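Local coordinates for adenosine deaminase (Burkholderia ambifaria, PDB 4GXW), which binds a zinc ion and probably deaminates adenine or a related purine, as a member of the adenosine and AMP deaminase family, at residues V231-I245 with R258-Y271. Residues are numbered along the deposited sequence; the frame is centred on the assembly and turned at random. Where two conformers were deposited one is given.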
loop_
_atom_site.group_PDB
_atom_site.type_symbol
_atom_site.label_atom_id
_atom_site.label_comp_id
_atom_site.label_asym_id
_atom_site.label_seq_id
_atom_site.Cartn_x
_atom_site.Cartn_y
_atom_site.Cartn_z
ATOM N N VAL A 231 -4.405 -0.455 17.481
ATOM C CA VAL A 231 -3.124 -0.423 18.168
ATOM C C VAL A 231 -3.172 -1.065 19.553
ATOM O O VAL A 231 -2.269 -1.820 19.918
ATOM C CB VAL A 231 -2.590 1.021 18.250
ATOM C CG1 VAL A 231 -1.313 1.076 19.070
ATOM C CG2 VAL A 231 -2.364 1.575 16.842
ATOM N N ASP A 232 -4.220 -0.775 20.316
ATOM C CA ASP A 232 -4.249 -1.170 21.724
ATOM C C ASP A 232 -5.119 -2.372 22.079
ATOM O O ASP A 232 -4.999 -2.902 23.180
ATOM C CB ASP A 232 -4.618 0.028 22.611
ATOM C CG ASP A 232 -3.532 1.080 22.634
ATOM O OD1 ASP A 232 -2.344 0.696 22.558
ATOM O OD2 ASP A 232 -3.864 2.284 22.733
ATOM N N LEU A 233 -5.987 -2.802 21.167
ATOM C CA LEU A 233 -6.711 -4.057 21.353
ATOM C C LEU A 233 -6.115 -5.139 20.456
ATOM O O LEU A 233 -5.724 -6.209 20.931
ATOM C CB LEU A 233 -8.209 -3.906 21.053
ATOM C CG LEU A 233 -8.965 -5.232 21.256
ATOM C CD1 LEU A 233 -9.023 -5.635 22.727
ATOM C CD2 LEU A 233 -10.354 -5.173 20.635
ATOM N N LEU A 234 -6.036 -4.868 19.159
ATOM C CA LEU A 234 -5.520 -5.862 18.221
ATOM C C LEU A 234 -4.002 -5.998 18.332
ATOM O O LEU A 234 -3.439 -7.013 17.916
ATOM C CB LEU A 234 -5.919 -5.529 16.782
ATOM C CG LEU A 234 -7.418 -5.393 16.514
ATOM C CD1 LEU A 234 -7.630 -5.209 15.024
ATOM C CD2 LEU A 234 -8.210 -6.597 17.033
ATOM N N HIS A 235 -3.348 -4.971 18.877
ATOM C CA HIS A 235 -1.892 -4.947 19.046
ATOM C C HIS A 235 -1.139 -4.998 17.721
ATOM O O HIS A 235 -0.131 -5.685 17.606
ATOM C CB HIS A 235 -1.411 -6.068 19.988
ATOM C CG HIS A 235 -2.055 -6.039 21.341
ATOM N ND1 HIS A 235 -1.921 -4.975 22.208
ATOM C CD2 HIS A 235 -2.849 -6.937 21.972
ATOM C CE1 HIS A 235 -2.597 -5.220 23.315
ATOM N NE2 HIS A 235 -3.166 -6.407 23.200
ATOM N N VAL A 236 -1.606 -4.251 16.728
ATOM C CA VAL A 236 -0.951 -4.267 15.423
ATOM C C VAL A 236 0.474 -3.729 15.500
ATOM O O VAL A 236 0.809 -2.889 16.348
ATOM C CB VAL A 236 -1.747 -3.492 14.339
ATOM C CG1 VAL A 236 -3.105 -4.137 14.121
ATOM C CG2 VAL A 236 -1.898 -2.017 14.702
ATOM N N ASP A 237 1.307 -4.229 14.601
ATOM C CA ASP A 237 2.685 -3.780 14.503
ATOM C C ASP A 237 2.834 -2.469 13.758
ATOM O O ASP A 237 3.777 -1.723 13.997
ATOM C CB ASP A 237 3.538 -4.869 13.859
ATOM C CG ASP A 237 3.548 -6.126 14.673
ATOM O OD1 ASP A 237 4.208 -6.123 15.740
ATOM O OD2 ASP A 237 2.861 -7.107 14.307
ATOM N N ARG A 238 1.920 -2.209 12.834
ATOM C CA ARG A 238 1.861 -0.913 12.167
ATOM C C ARG A 238 0.420 -0.647 11.761
ATOM O O ARG A 238 -0.432 -1.522 11.898
ATOM C CB ARG A 238 2.832 -0.818 10.976
ATOM C CG ARG A 238 2.583 -1.843 9.883
ATOM C CD ARG A 238 3.583 -1.704 8.718
ATOM N NE ARG A 238 3.188 -2.579 7.614
ATOM C CZ ARG A 238 3.943 -3.527 7.055
ATOM N NH1 ARG A 238 5.195 -3.737 7.435
ATOM N NH2 ARG A 238 3.440 -4.268 6.083
ATOM N N VAL A 239 0.154 0.571 11.296
ATOM C CA VAL A 239 -1.189 1.000 10.944
ATOM C C VAL A 239 -1.251 1.425 9.486
ATOM O O VAL A 239 -0.352 2.104 8.997
ATOM C CB VAL A 239 -1.632 2.190 11.839
ATOM C CG1 VAL A 239 -2.977 2.732 11.407
ATOM C CG2 VAL A 239 -1.685 1.775 13.290
ATOM N N ASP A 240 -2.315 1.028 8.794
ATOM C CA ASP A 240 -2.585 1.491 7.436
ATOM C C ASP A 240 -3.593 2.637 7.427
ATOM O O ASP A 240 -4.706 2.517 7.950
ATOM C CB ASP A 240 -3.018 0.329 6.539
ATOM C CG ASP A 240 -1.982 -0.771 6.507
ATOM O OD1 ASP A 240 -0.814 -0.489 6.136
ATOM O OD2 ASP A 240 -2.326 -1.914 6.898
ATOM N N HIS A 241 -3.153 3.754 6.845
ATOM C CA HIS A 241 -3.865 5.035 6.784
ATOM C C HIS A 241 -3.770 5.769 8.125
ATOM O O HIS A 241 -2.806 6.498 8.377
ATOM C CB HIS A 241 -5.317 4.903 6.303
ATOM C CG HIS A 241 -5.464 4.351 4.914
ATOM N ND1 HIS A 241 -4.874 4.928 3.806
ATOM C CD2 HIS A 241 -6.161 3.281 4.458
ATOM C CE1 HIS A 241 -5.209 4.236 2.727
ATOM N NE2 HIS A 241 -5.990 3.234 3.095
ATOM N N GLY A 242 -4.749 5.567 8.994
ATOM C CA GLY A 242 -4.738 6.172 10.312
ATOM C C GLY A 242 -5.088 7.640 10.379
ATOM O O GLY A 242 -4.923 8.244 11.429
ATOM N N TYR A 243 -5.629 8.202 9.298
ATOM C CA TYR A 243 -5.712 9.662 9.130
ATOM C C TYR A 243 -6.436 10.394 10.246
ATOM O O TYR A 243 -6.001 11.469 10.679
ATOM C CB TYR A 243 -6.342 10.039 7.774
ATOM C CG TYR A 243 -5.656 9.359 6.626
ATOM C CD1 TYR A 243 -4.287 9.511 6.429
ATOM C CD2 TYR A 243 -6.357 8.540 5.753
ATOM C CE1 TYR A 243 -3.638 8.855 5.397
ATOM C CE2 TYR A 243 -5.720 7.892 4.707
ATOM C CZ TYR A 243 -4.356 8.045 4.544
ATOM O OH TYR A 243 -3.684 7.388 3.537
ATOM N N THR A 244 -7.551 9.840 10.703
ATOM C CA THR A 244 -8.365 10.557 11.679
ATOM C C THR A 244 -7.729 10.648 13.071
ATOM O O THR A 244 -8.253 11.331 13.947
ATOM C CB THR A 244 -9.775 9.965 11.767
ATOM O OG1 THR A 244 -9.677 8.568 12.049
ATOM C CG2 THR A 244 -10.522 10.156 10.437
ATOM N N ILE A 245 -6.597 9.978 13.269
ATOM C CA ILE A 245 -5.872 10.100 14.533
ATOM C C ILE A 245 -5.486 11.554 14.818
ATOM O O ILE A 245 -5.322 11.929 15.976
ATOM C CB ILE A 245 -4.631 9.169 14.590
ATOM C CG1 ILE A 245 -4.177 8.964 16.037
ATOM C CG2 ILE A 245 -3.505 9.698 13.721
ATOM C CD1 ILE A 245 -2.875 8.208 16.164
ATOM N N ARG A 258 5.756 5.710 20.939
ATOM C CA ARG A 258 5.927 4.280 20.694
ATOM C C ARG A 258 6.529 3.987 19.317
ATOM O O ARG A 258 6.907 2.846 19.034
ATOM C CB ARG A 258 4.598 3.536 20.897
ATOM C CG ARG A 258 4.254 3.351 22.379
ATOM C CD ARG A 258 2.792 3.002 22.628
ATOM N NE ARG A 258 2.410 1.745 21.995
ATOM C CZ ARG A 258 1.178 1.239 22.012
ATOM N NH1 ARG A 258 0.206 1.876 22.648
ATOM N NH2 ARG A 258 0.924 0.093 21.401
ATOM N N GLY A 259 6.611 5.009 18.467
ATOM C CA GLY A 259 7.224 4.849 17.158
ATOM C C GLY A 259 6.423 4.022 16.161
ATOM O O GLY A 259 6.994 3.417 15.253
ATOM N N ILE A 260 5.106 3.996 16.332
ATOM C CA ILE A 260 4.223 3.259 15.429
ATOM C C ILE A 260 4.290 3.858 14.024
ATOM O O ILE A 260 4.106 5.060 13.856
ATOM C CB ILE A 260 2.747 3.324 15.911
ATOM C CG1 ILE A 260 2.609 2.815 17.350
ATOM C CG2 ILE A 260 1.820 2.573 14.950
ATOM C CD1 ILE A 260 3.198 1.455 17.575
ATOM N N VAL A 261 4.546 3.023 13.018
ATOM C CA VAL A 261 4.588 3.501 11.636
ATOM C C VAL A 261 3.198 3.461 10.984
ATOM O O VAL A 261 2.465 2.474 11.114
ATOM C CB VAL A 261 5.610 2.712 10.769
ATOM C CG1 VAL A 261 5.557 3.171 9.322
ATOM C CG2 VAL A 261 7.029 2.870 11.327
ATOM N N PHE A 262 2.846 4.548 10.300
ATOM C CA PHE A 262 1.576 4.678 9.590
ATOM C C PHE A 262 1.857 4.682 8.090
ATOM O O PHE A 262 2.603 5.533 7.598
ATOM C CB PHE A 262 0.894 6.006 9.961
ATOM C CG PHE A 262 0.425 6.064 11.384
ATOM C CD1 PHE A 262 1.330 6.273 12.421
ATOM C CD2 PHE A 262 -0.912 5.912 11.691
ATOM C CE1 PHE A 262 0.898 6.323 13.742
ATOM C CE2 PHE A 262 -1.351 5.958 13.018
ATOM C CZ PHE A 262 -0.446 6.165 14.036
ATOM N N THR A 263 1.269 3.743 7.355
ATOM C CA THR A 263 1.406 3.766 5.910
ATOM C C THR A 263 0.368 4.749 5.391
ATOM O O THR A 263 -0.782 4.730 5.820
ATOM C CB THR A 263 1.264 2.363 5.275
ATOM O OG1 THR A 263 -0.093 1.915 5.377
ATOM C CG2 THR A 263 2.192 1.357 5.949
ATOM N N VAL A 264 0.779 5.637 4.498
ATOM C CA VAL A 264 -0.129 6.670 3.991
ATOM C C VAL A 264 -0.153 6.657 2.472
ATOM O O VAL A 264 0.794 6.190 1.822
ATOM C CB VAL A 264 0.226 8.082 4.539
ATOM C CG1 VAL A 264 0.155 8.106 6.080
ATOM C CG2 VAL A 264 1.600 8.530 4.031
ATOM N N VAL A 265 -1.247 7.160 1.914
ATOM C CA VAL A 265 -1.502 7.057 0.487
ATOM C C VAL A 265 -1.956 8.429 -0.008
ATOM O O VAL A 265 -3.102 8.828 0.212
ATOM C CB VAL A 265 -2.596 5.993 0.211
ATOM C CG1 VAL A 265 -2.890 5.889 -1.278
ATOM C CG2 VAL A 265 -2.184 4.633 0.795
ATOM N N PRO A 266 -1.050 9.177 -0.657
ATOM C CA PRO A 266 -1.443 10.511 -1.128
ATOM C C PRO A 266 -2.647 10.481 -2.065
ATOM O O PRO A 266 -3.473 11.395 -2.029
ATOM C CB PRO A 266 -0.172 11.049 -1.811
ATOM C CG PRO A 266 0.810 9.910 -1.849
ATOM C CD PRO A 266 0.392 8.927 -0.802
ATOM N N THR A 267 -2.779 9.428 -2.863
ATOM C CA THR A 267 -3.913 9.305 -3.774
ATOM C C THR A 267 -5.170 8.687 -3.147
ATOM O O THR A 267 -6.046 8.234 -3.885
ATOM C CB THR A 267 -3.527 8.487 -5.018
ATOM O OG1 THR A 267 -3.010 7.212 -4.610
ATOM C CG2 THR A 267 -2.462 9.227 -5.817
ATOM N N ASN A 268 -5.271 8.670 -1.816
ATOM C CA ASN A 268 -6.453 8.117 -1.152
ATOM C C ASN A 268 -7.746 8.636 -1.782
ATOM O O ASN A 268 -7.958 9.845 -1.867
ATOM C CB ASN A 268 -6.419 8.458 0.332
ATOM C CG ASN A 268 -7.637 7.939 1.080
ATOM O OD1 ASN A 268 -8.524 8.710 1.450
ATOM N ND2 ASN A 268 -7.681 6.626 1.310
ATOM N N SER A 269 -8.600 7.724 -2.246
ATOM C CA SER A 269 -9.776 8.126 -3.011
ATOM C C SER A 269 -10.770 8.924 -2.181
ATOM O O SER A 269 -11.385 9.869 -2.688
ATOM C CB SER A 269 -10.483 6.911 -3.612
ATOM O OG SER A 269 -9.630 6.190 -4.480
ATOM N N TYR A 270 -10.959 8.519 -0.926
ATOM C CA TYR A 270 -11.929 9.185 -0.068
ATOM C C TYR A 270 -11.655 10.683 0.028
ATOM O O TYR A 270 -12.568 11.494 -0.155
ATOM C CB TYR A 270 -11.979 8.536 1.326
ATOM C CG TYR A 270 -12.887 9.271 2.299
ATOM C CD1 TYR A 270 -14.268 9.080 2.293
ATOM C CD2 TYR A 270 -12.357 10.164 3.223
ATOM C CE1 TYR A 270 -15.085 9.770 3.188
ATOM C CE2 TYR A 270 -13.160 10.851 4.108
ATOM C CZ TYR A 270 -14.518 10.649 4.088
ATOM O OH TYR A 270 -15.305 11.323 4.984
ATOM N N TYR A 271 -10.413 11.062 0.320
ATOM C CA TYR A 271 -10.122 12.488 0.455
ATOM C C TYR A 271 -10.172 13.239 -0.873
ATOM O O TYR A 271 -10.589 14.391 -0.898
ATOM C CB TYR A 271 -8.824 12.758 1.244
ATOM C CG TYR A 271 -9.012 12.514 2.730
ATOM C CD1 TYR A 271 -9.923 13.270 3.463
ATOM C CD2 TYR A 271 -8.301 11.521 3.395
ATOM C CE1 TYR A 271 -10.131 13.042 4.817
ATOM C CE2 TYR A 271 -8.496 11.286 4.753
ATOM C CZ TYR A 271 -9.413 12.049 5.459
ATOM O OH TYR A 271 -9.608 11.814 6.800
HETATM O O HOH W 1 -0.970 -1.363 23.587
HETATM O O HOH W 2 5.518 0.211 13.172
#
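Parallel strand pairing joins V239 and D240 to F262 and T263: V239 N donates to V261 O (3.0 Å), V239 O accepts from T263 N, and H241 N reaches T263 O (2.8 Å). Water 2 bridges D237 O and V261 N.

T263 OG1 donates to the anti lone pair of D240 OD1 (2.6 Å) and, as a second-shell residue of the metal site, also bonds zinc ligand H35, while T214 holds D240 OD2. Y243 OH lies between H241 ND1, in the plane of the imidazole (2.7 Å), and the backbone donor V265 N (2.9 Å), which would hold the H241 side chain in place, about 4 Å from the zinc ion. R258 and D232 form a nearly coplanar salt bridge (planes 28° apart), in which R258 NH1 donates to the syn lone pair of D232 OD1 (2.8 Å), while OD2 is hydrogen-bonded to Y255 OH.

Apolar packing lies on the opposite side of the strands from D240 and T263: F262 runs alongside V239, and its CZ meets I245 CD1 (3.8 Å). In an offset edge-to-face pair, the edge of Y271 approaches the face of Y243, planes at 75°.

Strand 238-239, helix 249-258 and strand 261-264 form a right-handed beta-alpha-beta crossover of the TIM barrel, the helix covering V231 and I245 and strand 212-217 flanking D240.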